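PDB 6PXA: chloramphenicol acetyltransferase from Aliivibrio fischeri, which probably transfers an acetyl group from acetyl-CoA to the 3-hydroxyl of chloramphenicol, as a trimeric transferase of the hexapeptide-repeat family. Local coordinates for residues G13-L16 with K17-V20; L51-A54 with P55-E58. All coordinates share one frame; numbering follows the deposited sequence.

Contact 1 of 2, residues G13-L16 with K17-V20. With TCH (taurocholic acid), chain M.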
loop_
_atom_site.group_PDB
_atom_site.type_symbol
_atom_site.label_atom_id
_atom_site.label_comp_id
_atom_site.label_asym_id
_atom_site.label_seq_id
_atom_site.Cartn_x
_atom_site.Cartn_y
_atom_site.Cartn_z
ATOM N N GLY B 13 -9.517 -16.536 -11.979
ATOM C CA GLY B 13 -8.618 -16.923 -10.915
ATOM C C GLY B 13 -7.671 -18.022 -11.370
ATOM O O GLY B 13 -7.972 -18.747 -12.327
ATOM N N GLN B 14 -6.523 -18.142 -10.704
ATOM C CA GLN B 14 -5.508 -19.146 -11.018
ATOM C C GLN B 14 -5.448 -20.165 -9.887
ATOM O O GLN B 14 -5.063 -19.828 -8.765
ATOM C CB GLN B 14 -4.142 -18.494 -11.223
ATOM C CG GLN B 14 -3.740 -18.328 -12.678
ATOM C CD GLN B 14 -3.381 -19.657 -13.330
ATOM O OE1 GLN B 14 -3.082 -20.634 -12.645
ATOM N NE2 GLN B 14 -3.407 -19.694 -14.657
ATOM N N ASN B 15 -5.787 -21.411 -10.190
ATOM C CA ASN B 15 -5.583 -22.491 -9.231
ATOM C C ASN B 15 -4.099 -22.624 -8.907
ATOM O O ASN B 15 -3.273 -22.814 -9.806
ATOM C CB ASN B 15 -6.135 -23.791 -9.808
ATOM C CG ASN B 15 -5.986 -24.964 -8.859
ATOM O OD1 ASN B 15 -4.884 -25.483 -8.670
ATOM N ND2 ASN B 15 -7.101 -25.404 -8.276
ATOM N N LEU B 16 -3.754 -22.498 -7.623
ATOM C CA LEU B 16 -2.345 -22.429 -7.251
ATOM C C LEU B 16 -1.661 -23.790 -7.259
ATOM O O LEU B 16 -0.484 -23.882 -7.623
ATOM C CB LEU B 16 -2.196 -21.777 -5.878
ATOM C CG LEU B 16 -2.584 -20.287 -5.941
ATOM C CD1 LEU B 16 -2.486 -19.605 -4.594
ATOM C CD2 LEU B 16 -1.712 -19.588 -6.960
ATOM N N LYS B 17 -2.358 -24.847 -6.851
ATOM C CA LYS B 17 -1.696 -26.145 -6.734
ATOM C C LYS B 17 -1.218 -26.669 -8.084
ATOM O O LYS B 17 -0.168 -27.320 -8.157
ATOM C CB LYS B 17 -2.621 -27.155 -6.058
ATOM C CG LYS B 17 -1.972 -28.517 -5.868
ATOM C CD LYS B 17 -2.721 -29.363 -4.837
ATOM C CE LYS B 17 -2.091 -30.758 -4.701
ATOM N NZ LYS B 17 -2.617 -31.495 -3.519
ATOM N N GLU B 18 -1.961 -26.394 -9.157
ATOM C CA GLU B 18 -1.568 -26.831 -10.492
ATOM C C GLU B 18 -0.499 -25.947 -11.116
ATOM O O GLU B 18 0.094 -26.342 -12.127
ATOM C CB GLU B 18 -2.785 -26.877 -11.428
ATOM C CG GLU B 18 -3.395 -25.522 -11.768
ATOM C CD GLU B 18 -4.522 -25.614 -12.800
ATOM O OE1 GLU B 18 -4.870 -24.575 -13.415
ATOM O OE2 GLU B 18 -5.058 -26.729 -12.997
ATOM N N GLN B 19 -0.235 -24.775 -10.546
ATOM C CA GLN B 19 0.674 -23.811 -11.153
ATOM C C GLN B 19 2.018 -23.714 -10.453
ATOM O O GLN B 19 3.054 -23.650 -11.124
ATOM C CB GLN B 19 0.026 -22.415 -11.183
ATOM C CG GLN B 19 0.934 -21.382 -11.792
ATOM C CD GLN B 19 0.276 -20.031 -11.912
ATOM O OE1 GLN B 19 -0.151 -19.444 -10.918
ATOM N NE2 GLN B 19 0.175 -19.535 -13.138
ATOM N N VAL B 20 2.027 -23.749 -9.120
ATOM C CA VAL B 20 3.211 -23.368 -8.354
ATOM C C VAL B 20 4.336 -24.368 -8.562
ATOM O O VAL B 20 4.114 -25.581 -8.635
ATOM C CB VAL B 20 2.828 -23.231 -6.871
ATOM C CG1 VAL B 20 4.047 -23.197 -5.994
ATOM C CG2 VAL B 20 1.948 -21.964 -6.689
HETATM C C1 TCH M . -18.388 -10.615 -10.823
HETATM C C2 TCH M . -19.029 -11.568 -11.896
HETATM C C3 TCH M . -20.370 -12.161 -11.373
HETATM O O3 TCH M . -20.833 -13.091 -12.274
HETATM C C4 TCH M . -20.239 -12.834 -9.953
HETATM C C5 TCH M . -19.532 -11.933 -8.910
HETATM C C6 TCH M . -19.344 -12.670 -7.554
HETATM C C7 TCH M . -18.151 -13.714 -7.556
HETATM O O7 TCH M . -18.517 -14.826 -8.300
HETATM C C8 TCH M . -16.852 -13.098 -8.126
HETATM C C9 TCH M . -17.128 -12.453 -9.546
HETATM C C10 TCH M . -18.193 -11.336 -9.466
HETATM C C11 TCH M . -15.791 -11.974 -10.147
HETATM C C12 TCH M . -14.731 -12.953 -10.161
HETATM O O12 TCH M . -14.963 -13.967 -11.103
HETATM C C13 TCH M . -14.572 -13.726 -8.726
HETATM C C14 TCH M . -15.770 -14.214 -8.322
HETATM C C15 TCH M . -15.438 -14.907 -6.910
HETATM C C16 TCH M . -14.151 -15.532 -7.155
HETATM C C17 TCH M . -13.712 -15.096 -8.565
HETATM C C18 TCH M . -14.017 -12.702 -7.724
HETATM C C19 TCH M . -17.729 -10.266 -8.466
HETATM O O1S TCH M . -13.146 -23.899 -9.554
HETATM C C20 TCH M . -12.260 -15.003 -8.634
HETATM C C21 TCH M . -11.693 -14.555 -10.010
HETATM C C22 TCH M . -11.800 -16.472 -8.471
HETATM C C23 TCH M . -12.143 -17.332 -9.680
HETATM C C24 TCH M . -11.704 -18.768 -9.434
HETATM N N24 TCH M . -12.549 -19.645 -8.665
HETATM O O24 TCH M . -10.678 -19.155 -9.857
HETATM C C25 TCH M . -12.157 -21.023 -8.427
HETATM C C26 TCH M . -13.335 -21.693 -7.745
HETATM S S26 TCH M . -13.231 -23.491 -7.957
HETATM O O2S TCH M . -11.823 -23.941 -7.226
HETATM O O3S TCH M . -14.573 -24.125 -7.235
HETATM O O HOH W 1 -7.036 -22.104 -12.803
#
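Gln14 lays its side-chain amide flat against that of Gln19, the two planes only 13° apart while the side chains run roughly at right angles. Gln14 OE1 stands 3.5 Å from Gln19 NE2, but the amides pack face to face and the N-H does not point at OE1, so no hydrogen bond forms. Just before it, Gly13 lines the taurocholate pocket; its CA lies 3.2 Å from the ligand's O24, an approach suited to a residue without a side chain.

Asn15 turns its CG away from its own N (chi1 -179°), which brings OD1 toward the backbone of Lys17 and Glu18. There OD1 accepts a fairly straight hydrogen bond from Glu18 N at 3.1 Å. A short amide side chain is apt here, since it supplies a carbonyl right where the chain bends. Glu18 crosses over Asn15 in return, its CG 3.3 Å from Asn15 O. That carbonyl is buried without a polar partner, flanked also by Gln19 CB. A water accepts from Asn15 N and makes a weak bond to Glu18 OE1.

Leu16 closes the turn through its carbonyl. Leu16 O takes Val20 N, four residues on, at 2.9 Å nearly head-on, which closes an alpha-turn; Gln19 N shares the same oxygen at 3.1 Å from above the carbonyl plane. Leu16 CB also meets Val20 CG2 at 4.2 Å, the apolar side of the bend.

Backbone bonds between Gln14 and Tyr33 and between Leu16 and Ser31 dock this edge strand antiparallel to strand 32-34. Lys17 reaches out to a salt bridge with Asp29, while Leu16 and Val20 both pack on Phe42 of helix 42-46, and on strand 25-27 Leu16 meets Val27 and Val20 meets Ile25.

Contact 2 of 2, residues L51-A54 with P55-E58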
loop_
_atom_site.group_PDB
_atom_site.type_symbol
_atom_site.label_atom_id
_atom_site.label_comp_id
_atom_site.label_asym_id
_atom_site.label_seq_id
_atom_site.Cartn_x
_atom_site.Cartn_y
_atom_site.Cartn_z
ATOM N N LEU B 51 13.870 -17.863 -1.973
ATOM C CA LEU B 51 14.880 -18.544 -2.779
ATOM C C LEU B 51 14.275 -19.726 -3.526
ATOM O O LEU B 51 13.482 -20.497 -2.982
ATOM C CB LEU B 51 16.050 -19.026 -1.897
ATOM C CG LEU B 51 17.008 -17.929 -1.388
ATOM C CD1 LEU B 51 18.091 -18.510 -0.490
ATOM C CD2 LEU B 51 17.651 -17.195 -2.565
ATOM N N GLY B 52 14.645 -19.862 -4.790
ATOM C CA GLY B 52 14.151 -20.941 -5.612
ATOM C C GLY B 52 13.081 -20.514 -6.581
ATOM O O GLY B 52 12.636 -21.331 -7.393
ATOM N N ASP B 53 12.676 -19.250 -6.533
ATOM C CA ASP B 53 11.745 -18.722 -7.510
ATOM C C ASP B 53 12.502 -18.520 -8.814
ATOM O O ASP B 53 13.670 -18.902 -8.951
ATOM C CB ASP B 53 11.097 -17.441 -6.984
ATOM C CG ASP B 53 12.118 -16.345 -6.647
ATOM O OD1 ASP B 53 13.341 -16.523 -6.904
ATOM O OD2 ASP B 53 11.677 -15.277 -6.143
ATOM N N ALA B 54 11.840 -17.870 -9.776
ATOM C CA ALA B 54 12.420 -17.669 -11.105
ATOM C C ALA B 54 13.753 -16.926 -11.088
ATOM O O ALA B 54 14.686 -17.372 -11.777
ATOM C CB ALA B 54 11.399 -16.954 -12.001
ATOM N N PRO B 55 13.919 -15.801 -10.374
ATOM C CA PRO B 55 15.203 -15.082 -10.449
ATOM C C PRO B 55 16.329 -15.713 -9.643
ATOM O O PRO B 55 17.493 -15.354 -9.866
ATOM C CB PRO B 55 14.867 -13.682 -9.901
ATOM C CG PRO B 55 13.367 -13.618 -9.825
ATOM C CD PRO B 55 12.915 -15.020 -9.624
ATOM N N THR B 56 16.041 -16.639 -8.726
ATOM C CA THR B 56 17.092 -17.262 -7.926
ATOM C C THR B 56 17.182 -18.770 -8.131
ATOM O O THR B 56 17.812 -19.460 -7.321
ATOM C CB THR B 56 16.882 -16.978 -6.444
ATOM O OG1 THR B 56 15.625 -17.544 -6.030
ATOM C CG2 THR B 56 16.926 -15.470 -6.186
ATOM N N GLN B 57 16.564 -19.304 -9.184
ATOM C CA GLN B 57 16.474 -20.752 -9.304
ATOM C C GLN B 57 17.857 -21.371 -9.464
ATOM O O GLN B 57 18.226 -22.293 -8.724
ATOM C CB GLN B 57 15.577 -21.133 -10.477
ATOM C CG GLN B 57 15.710 -22.593 -10.841
ATOM C CD GLN B 57 14.682 -23.038 -11.842
ATOM O OE1 GLN B 57 13.997 -22.216 -12.457
ATOM N NE2 GLN B 57 14.559 -24.349 -12.014
ATOM N N GLU B 58 18.638 -20.866 -10.422
ATOM C CA GLU B 58 19.974 -21.390 -10.664
ATOM C C GLU B 58 20.834 -21.321 -9.408
ATOM O O GLU B 58 21.592 -22.254 -9.111
ATOM C CB GLU B 58 20.632 -20.630 -11.811
ATOM C CG GLU B 58 20.539 -21.341 -13.154
ATOM C CD GLU B 58 21.666 -20.953 -14.104
ATOM O OE1 GLU B 58 22.644 -20.322 -13.643
ATOM O OE2 GLU B 58 21.578 -21.283 -15.308
#
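This is a local, largely polar turn, in which Gly52 and Asp53 meet Thr56 as the chain leaves strand 47-48 and enters helix 57-60. Thr56 OG1 is its hub. The hydroxyl accepts from Gly52 N at 2.8 Å and donates to Asp53 OD1 at 2.7 Å, so a single small group links two points of the loop. Its place comes from a chi1 of 62°, with OG1 tucked between the backbone N and the carbonyl carbon of Thr56.

Asp53 OD1 takes one short bond, from Thr56 OG1 on the anti side and tilted out of the carboxylate plane, and a longer, bent one from Thr56 N at 3.3 Å, arriving from the opposite face. Thr56 N also bonds to Asp53 O, again at 3.3 Å, with the donor above the carbonyl plane; this closes a type I beta-turn with Ala54 and Pro55 at its corners. A short acidic side chain can thus accept from both hydroxyl and amide of one threonine, which probably favours its charged form.

Hexapeptide-repeat transferases are built on a left-handed parallel beta-helix, and strand 47-48 is the edge of one of its parallel sheets; the turn lies beyond that strand. Thr56 occupies the N-cap position of helix 57-60, although its side chain makes no capping bond. Pro55 suits the turn because its ring restricts phi to a value used there (-77°) and no N-H is needed; its CD lies 3.1 Å from Asp53 OD1. Gly52 adopts a positive phi of 103°, at which a CB would press on Leu51 O.

On the apolar side Leu51 CD2 touches Thr56 CB at 4.0 Å, and the Leu51 side chain also packs on Phe65 and Val68. The third subunit covers the turn: its Trp10 packs on Leu51 and Thr56 and gives its indole NE1 hydrogen to Asp53 OD2.

Overall arrangement
Contacts 1 and 2 follow one another along the chain without touching: their centres are 18 Å apart and their nearest atoms about 9 Å. Both border taurocholate, but at different sites of the trimer. Gly13 of contact 1 belongs to one half of a pocket, beside Leu11, whose O binds the ligand; Ser104 N of the second subunit binds it too. Contact 2 lies by the other half, with the Leu51 side chain about 4 Å from a bound taurocholate and next to Phe65. Ser9 and Trp10 of the third subunit, which reach contact 2, come just before that copy's Gly13, and Trp10 shares its ligand-pocket group.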